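Local coordinates for HAD-superfamily hydrolase, subfamily IA, variant 1 (Ehrlichia chaffeensis, PDB 3KZX), which probably catalyses the hydrolysis of 2-phosphoglycolate to glycolate and phosphate, as a member of the HAD-like hydrolase superfamily, at residues I29-N34 against I183-S188; L199-G204 against L213-F218. One frame throughout, in Å; residues are numbered along the deposited sequence.

Contact 1: I29-N34 against I183-S188; sequences IFDWYN and IGDSIS
I183 lies beside F30 on one face of a parallel sheet, their CA atoms 5.0 Å apart. Its CG1 arm runs out nearly extended (chi2 162°), which brings I183 CD1 to 3.6 Å from F30 CE1, an oblique approach to the ring. The backbone brackets this pair: I183 N donates to I29 O at 2.8 Å, and D31 N donates to I183 O at 3.1 Å.

Past the strand ends the contact turns polar. D185 has CG between its own backbone N and carbonyl carbon (chi1 65°), which aims the carboxylate across the gap. Its CB and OD2 press on N34, with D185 CB 3.3 Å from N34 O, while D185 OD1 stands 3.5 Å from Y33 O. As both of the latter are acceptors, they share no hydrogen bond; D185 OD1 instead has a weak one from T35. D31 OD2 and D185 OD1 are like charges 3.7 Å apart, their carboxylate planes at 26°; a salt bridge from K159 to D31 OD2 probably offsets some of the repulsion. The other oxygen, D31 OD1, takes W32 N at 2.8 Å from above the carboxylate plane.

By sequence and placement after their strands, D31 and D185 match aspartates of the first and fourth HAD phosphatase motifs. The cluster with Y33 O is consistent with the magnesium site of such relatives.

F30 reaches L111, L112 and L115 of helix 108-117, strand 121-126 flanks strand 27-30, and G184 bonds onward to strand 199-203; helix 32-36 follows strand 27-30 and helix 187-195 follows strand 180-184, both starting inside the contact.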
loop_
_atom_site.group_PDB
_atom_site.type_symbol
_atom_site.label_atom_id
_atom_site.label_comp_id
_atom_site.label_asym_id
_atom_site.label_seq_id
_atom_site.Cartn_x
_atom_site.Cartn_y
_atom_site.Cartn_z
ATOM N N ILE A 29 8.081 -7.465 0.006
ATOM C CA ILE A 29 6.939 -7.080 0.825
ATOM C C ILE A 29 6.316 -5.831 0.203
ATOM O O ILE A 29 7.031 -4.926 -0.190
ATOM C CB ILE A 29 7.350 -6.813 2.297
ATOM C CG1 ILE A 29 8.043 -8.049 2.902
ATOM C CG2 ILE A 29 6.103 -6.476 3.153
ATOM C CD1 ILE A 29 8.556 -7.823 4.308
ATOM N N PHE A 30 4.973 -5.789 0.145
ATOM C CA PHE A 30 4.232 -4.660 -0.408
ATOM C C PHE A 30 3.322 -4.047 0.619
ATOM O O PHE A 30 2.707 -4.761 1.384
ATOM C CB PHE A 30 3.332 -5.102 -1.565
ATOM C CG PHE A 30 4.070 -5.553 -2.796
ATOM C CD1 PHE A 30 4.379 -4.639 -3.810
ATOM C CD2 PHE A 30 4.457 -6.875 -2.964
ATOM C CE1 PHE A 30 5.041 -5.029 -4.941
ATOM C CE2 PHE A 30 5.144 -7.269 -4.123
ATOM C CZ PHE A 30 5.418 -6.354 -5.099
ATOM N N ASP A 31 3.185 -2.732 0.600
ATOM C CA ASP A 31 2.062 -2.118 1.271
ATOM C C ASP A 31 0.870 -2.184 0.329
ATOM O O ASP A 31 1.035 -2.428 -0.883
ATOM C CB ASP A 31 2.410 -0.669 1.592
ATOM C CG ASP A 31 1.514 -0.063 2.696
ATOM O OD1 ASP A 31 0.567 -0.721 3.174
ATOM O OD2 ASP A 31 1.807 1.076 3.095
ATOM N N TRP A 32 -0.331 -1.979 0.878
ATOM C CA TRP A 32 -1.559 -2.101 0.135
ATOM C C TRP A 32 -2.010 -0.702 -0.370
ATOM O O TRP A 32 -1.781 -0.333 -1.526
ATOM C CB TRP A 32 -2.604 -2.822 1.023
ATOM C CG TRP A 32 -3.889 -3.113 0.400
ATOM C CD1 TRP A 32 -5.095 -2.556 0.722
ATOM C CD2 TRP A 32 -4.142 -4.002 -0.699
ATOM N NE1 TRP A 32 -6.078 -3.055 -0.092
ATOM C CE2 TRP A 32 -5.520 -3.948 -0.970
ATOM C CE3 TRP A 32 -3.334 -4.838 -1.476
ATOM C CZ2 TRP A 32 -6.118 -4.706 -1.979
ATOM C CZ3 TRP A 32 -3.932 -5.587 -2.488
ATOM C CH2 TRP A 32 -5.311 -5.510 -2.726
ATOM N N TYR A 33 -2.572 0.108 0.511
ATOM C CA TYR A 33 -3.110 1.391 0.093
ATOM C C TYR A 33 -1.981 2.337 -0.354
ATOM O O TYR A 33 -1.017 2.506 0.352
ATOM C CB TYR A 33 -3.884 2.061 1.226
ATOM C CG TYR A 33 -5.267 1.497 1.520
ATOM C CD1 TYR A 33 -6.116 1.059 0.494
ATOM C CD2 TYR A 33 -5.736 1.461 2.802
ATOM C CE1 TYR A 33 -7.363 0.555 0.783
ATOM C CE2 TYR A 33 -7.011 0.983 3.108
ATOM C CZ TYR A 33 -7.812 0.520 2.107
ATOM O OH TYR A 33 -9.080 0.074 2.437
ATOM N N ASN A 34 -2.139 2.945 -1.538
ATOM C CA ASN A 34 -1.175 3.910 -2.095
ATOM C C ASN A 34 0.175 3.323 -2.544
ATOM O O ASN A 34 1.081 4.051 -2.942
ATOM C CB ASN A 34 -1.044 5.111 -1.166
ATOM C CG ASN A 34 -2.410 5.688 -0.815
ATOM O OD1 ASN A 34 -3.148 6.135 -1.699
ATOM N ND2 ASN A 34 -2.786 5.621 0.454
ATOM N N ILE A 183 8.544 -2.590 -0.528
ATOM C CA ILE A 183 7.994 -1.568 -1.423
ATOM C C ILE A 183 6.803 -0.894 -0.770
ATOM O O ILE A 183 5.815 -1.506 -0.450
ATOM C CB ILE A 183 7.607 -2.106 -2.818
ATOM C CG1 ILE A 183 8.808 -2.761 -3.490
ATOM C CG2 ILE A 183 7.080 -0.919 -3.694
ATOM C CD1 ILE A 183 8.430 -3.711 -4.671
ATOM N N GLY A 184 6.965 0.397 -0.511
ATOM C CA GLY A 184 5.991 1.184 0.197
ATOM C C GLY A 184 6.095 2.650 -0.153
ATOM O O GLY A 184 7.154 3.171 -0.564
ATOM N N ASP A 185 4.988 3.338 0.022
ATOM C CA ASP A 185 4.883 4.750 -0.340
ATOM C C ASP A 185 5.193 5.702 0.796
ATOM O O ASP A 185 5.578 6.852 0.543
ATOM C CB ASP A 185 3.494 5.090 -0.866
ATOM C CG ASP A 185 2.443 4.932 0.189
ATOM O OD1 ASP A 185 2.182 3.785 0.551
ATOM O OD2 ASP A 185 1.924 5.952 0.673
ATOM N N SER A 186 5.043 5.243 2.027
ATOM C CA SER A 186 5.042 6.126 3.187
ATOM C C SER A 186 6.337 6.114 3.964
ATOM O O SER A 186 7.122 5.166 3.917
ATOM C CB SER A 186 3.902 5.755 4.152
ATOM O OG SER A 186 4.134 4.484 4.725
ATOM N N ILE A 187 6.540 7.191 4.724
ATOM C CA ILE A 187 7.625 7.221 5.703
ATOM C C ILE A 187 7.526 6.092 6.720
ATOM O O ILE A 187 8.536 5.490 7.068
ATOM C CB ILE A 187 7.725 8.582 6.432
ATOM C CG1 ILE A 187 7.915 9.776 5.464
ATOM C CG2 ILE A 187 8.859 8.533 7.515
ATOM C CD1 ILE A 187 8.610 9.482 4.158
ATOM N N SER A 188 6.329 5.791 7.222
ATOM C CA SER A 188 6.192 4.689 8.151
ATOM C C SER A 188 6.629 3.357 7.504
ATOM O O SER A 188 7.192 2.503 8.185
ATOM C CB SER A 188 4.780 4.591 8.794
ATOM O OG SER A 188 3.773 4.353 7.853
#

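Contact 2: L199-G204 against L213-F218; sequences LPIKYG and LSFKNF
Y203 and F218 form an offset stack, centroids 4.3 Å apart and planes at 20°. The overlap is asymmetric: Y203 CE1 sits over the centre of the F218 ring, whereas F218 CZ lies over the rim of Y203. With CG anti to the backbone N (chi1 175°), the tyrosine ring extends to where the chain turns into helix 218-229.

Farther back on the same sheet face, I201 CG2 butts against the edge of the F215 ring, 3.6 Å from F215 CD2. L213 CD1 fits the notch between L199 and I201, 4.1 Å from L199 CD2. On the other face, K202 CB rests 3.8 Å from S214 OG, whose hydrogen bond goes to I212 O.

Three N-H...O hydrogen bonds join the parallel strands, K202 N to L213 O, F215 N to K202 O and G204 N to F215 O, each 2.9 Å. One water extends the backbone pairing from P200 O to L213 N; a second ties the edge of the tyrosine, 2.6 Å from Y203 OH, to F218 N.

The chemistry is thus two-sided: aromatic and aliphatic groups face helix 218-229, where F215 meets F224, while the K202/S214 pair is polar and more exposed, on the outermost strand pair at this side of the chain's sheet.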
loop_
_atom_site.group_PDB
_atom_site.type_symbol
_atom_site.label_atom_id
_atom_site.label_comp_id
_atom_site.label_asym_id
_atom_site.label_seq_id
_atom_site.Cartn_x
_atom_site.Cartn_y
_atom_site.Cartn_z
ATOM N N LEU A 199 15.360 -3.750 3.235
ATOM C CA LEU A 199 15.649 -2.687 2.298
ATOM C C LEU A 199 14.343 -2.012 1.909
ATOM O O LEU A 199 13.505 -2.606 1.203
ATOM C CB LEU A 199 16.306 -3.211 1.007
ATOM C CG LEU A 199 16.875 -2.143 0.088
ATOM C CD1 LEU A 199 18.125 -1.516 0.720
ATOM C CD2 LEU A 199 17.179 -2.743 -1.329
ATOM N N PRO A 200 14.214 -0.735 2.266
ATOM C CA PRO A 200 13.078 0.010 1.752
ATOM C C PRO A 200 13.239 0.381 0.292
ATOM O O PRO A 200 14.328 0.745 -0.126
ATOM C CB PRO A 200 13.073 1.255 2.624
ATOM C CG PRO A 200 14.519 1.489 2.946
ATOM C CD PRO A 200 15.168 0.115 2.986
ATOM N N ILE A 201 12.166 0.275 -0.476
ATOM C CA ILE A 201 12.068 0.893 -1.805
ATOM C C ILE A 201 10.827 1.818 -1.781
ATOM O O ILE A 201 9.710 1.359 -1.548
ATOM C CB ILE A 201 11.951 -0.160 -2.903
ATOM C CG1 ILE A 201 13.143 -1.108 -2.835
ATOM C CG2 ILE A 201 11.880 0.516 -4.284
ATOM C CD1 ILE A 201 13.161 -2.167 -3.947
ATOM N N LYS A 202 11.041 3.120 -1.957
ATOM C CA LYS A 202 9.940 4.085 -1.951
ATOM C C LYS A 202 9.232 4.067 -3.290
ATOM O O LYS A 202 9.874 4.212 -4.363
ATOM C CB LYS A 202 10.419 5.496 -1.627
ATOM C CG LYS A 202 9.280 6.547 -1.500
ATOM C CD LYS A 202 9.808 7.936 -1.240
ATOM C CE LYS A 202 9.975 8.798 -2.528
ATOM N NZ LYS A 202 8.668 9.310 -3.124
ATOM N N TYR A 203 7.914 3.893 -3.221
ATOM C CA TYR A 203 7.034 3.928 -4.380
ATOM C C TYR A 203 6.281 5.261 -4.400
ATOM O O TYR A 203 5.738 5.711 -3.382
ATOM C CB TYR A 203 6.018 2.774 -4.271
ATOM C CG TYR A 203 4.993 2.788 -5.357
ATOM C CD1 TYR A 203 5.267 2.201 -6.606
ATOM C CD2 TYR A 203 3.773 3.398 -5.168
ATOM C CE1 TYR A 203 4.343 2.221 -7.628
ATOM C CE2 TYR A 203 2.819 3.452 -6.198
ATOM C CZ TYR A 203 3.112 2.849 -7.426
ATOM O OH TYR A 203 2.183 2.870 -8.443
ATOM N N GLY A 204 6.216 5.888 -5.557
ATOM C CA GLY A 204 5.279 6.998 -5.745
ATOM C C GLY A 204 5.999 8.316 -5.682
ATOM O O GLY A 204 7.113 8.425 -6.189
ATOM N N LEU A 213 16.334 3.897 -2.366
ATOM C CA LEU A 213 15.880 3.552 -3.717
ATOM C C LEU A 213 14.450 4.041 -3.860
ATOM O O LEU A 213 13.635 3.803 -2.966
ATOM C CB LEU A 213 15.893 2.036 -3.954
ATOM C CG LEU A 213 17.095 1.341 -4.523
ATOM C CD1 LEU A 213 16.837 -0.189 -4.513
ATOM C CD2 LEU A 213 17.414 1.867 -5.925
ATOM N N SER A 214 14.151 4.694 -4.986
ATOM C CA SER A 214 12.833 5.279 -5.244
ATOM C C SER A 214 12.430 5.030 -6.690
ATOM O O SER A 214 13.229 5.233 -7.590
ATOM C CB SER A 214 12.885 6.794 -5.028
ATOM O OG SER A 214 13.250 7.054 -3.686
ATOM N N PHE A 215 11.182 4.634 -6.889
ATOM C CA PHE A 215 10.594 4.460 -8.209
ATOM C C PHE A 215 9.190 5.036 -8.217
ATOM O O PHE A 215 8.510 5.029 -7.182
ATOM C CB PHE A 215 10.519 2.974 -8.566
ATOM C CG PHE A 215 11.856 2.327 -8.735
ATOM C CD1 PHE A 215 12.540 2.420 -9.943
ATOM C CD2 PHE A 215 12.431 1.607 -7.688
ATOM C CE1 PHE A 215 13.772 1.797 -10.088
ATOM C CE2 PHE A 215 13.645 1.009 -7.829
ATOM C CZ PHE A 215 14.306 1.067 -9.023
ATOM N N LYS A 216 8.765 5.517 -9.382
ATOM C CA LYS A 216 7.491 6.199 -9.542
ATOM C C LYS A 216 6.368 5.244 -10.019
ATOM O O LYS A 216 5.182 5.527 -9.871
ATOM C CB LYS A 216 7.650 7.377 -10.493
ATOM C CG LYS A 216 8.505 8.484 -9.916
ATOM C CD LYS A 216 8.624 9.649 -10.867
ATOM C CE LYS A 216 9.347 10.830 -10.190
ATOM N NZ LYS A 216 9.863 11.795 -11.233
ATOM N N ASN A 217 6.742 4.087 -10.537
ATOM C CA ASN A 217 5.748 3.150 -11.038
ATOM C C ASN A 217 6.244 1.723 -10.987
ATOM O O ASN A 217 7.441 1.482 -10.862
ATOM C CB ASN A 217 5.345 3.546 -12.449
ATOM C CG ASN A 217 6.496 3.435 -13.405
ATOM O OD1 ASN A 217 6.972 2.348 -13.646
ATOM N ND2 ASN A 217 6.976 4.564 -13.914
ATOM N N PHE A 218 5.314 0.781 -11.100
ATOM C CA PHE A 218 5.644 -0.628 -10.964
ATOM C C PHE A 218 6.323 -1.219 -12.187
ATOM O O PHE A 218 6.948 -2.272 -12.090
ATOM C CB PHE A 218 4.386 -1.421 -10.636
ATOM C CG PHE A 218 3.957 -1.286 -9.226
ATOM C CD1 PHE A 218 4.818 -1.629 -8.186
ATOM C CD2 PHE A 218 2.696 -0.835 -8.918
ATOM C CE1 PHE A 218 4.406 -1.499 -6.864
ATOM C CE2 PHE A 218 2.313 -0.694 -7.625
ATOM C CZ PHE A 218 3.160 -1.027 -6.591
HETATM O O HOH W 1 16.921 1.727 -0.422
HETATM O O HOH W 2 9.338 7.338 -5.189
HETATM O O HOH W 3 2.608 2.053 -10.908
#

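From the N terminus, strand 27-30 comes first in sequence; contact 1 pairs it with strand 180-184, closing a loop of 148 residues that includes helices 45-54, 70-78 and 82-95 and strands 121-126 and 148-152. Helix 187-195 then leads to strand 199-203, and contact 2 closes a span of only eight residues, 206-210 of which are not modelled. The contacts are in series, neither nested nor crossed. They adjoin in the sheet: G184 O lies 2.9 Å from Y203 N, a probable hydrogen bond, and N34 O packs on Y203 CD2. Together they tie the central strands of this Rossmann-like sheet to its 213-215 edge and the C-terminal helix.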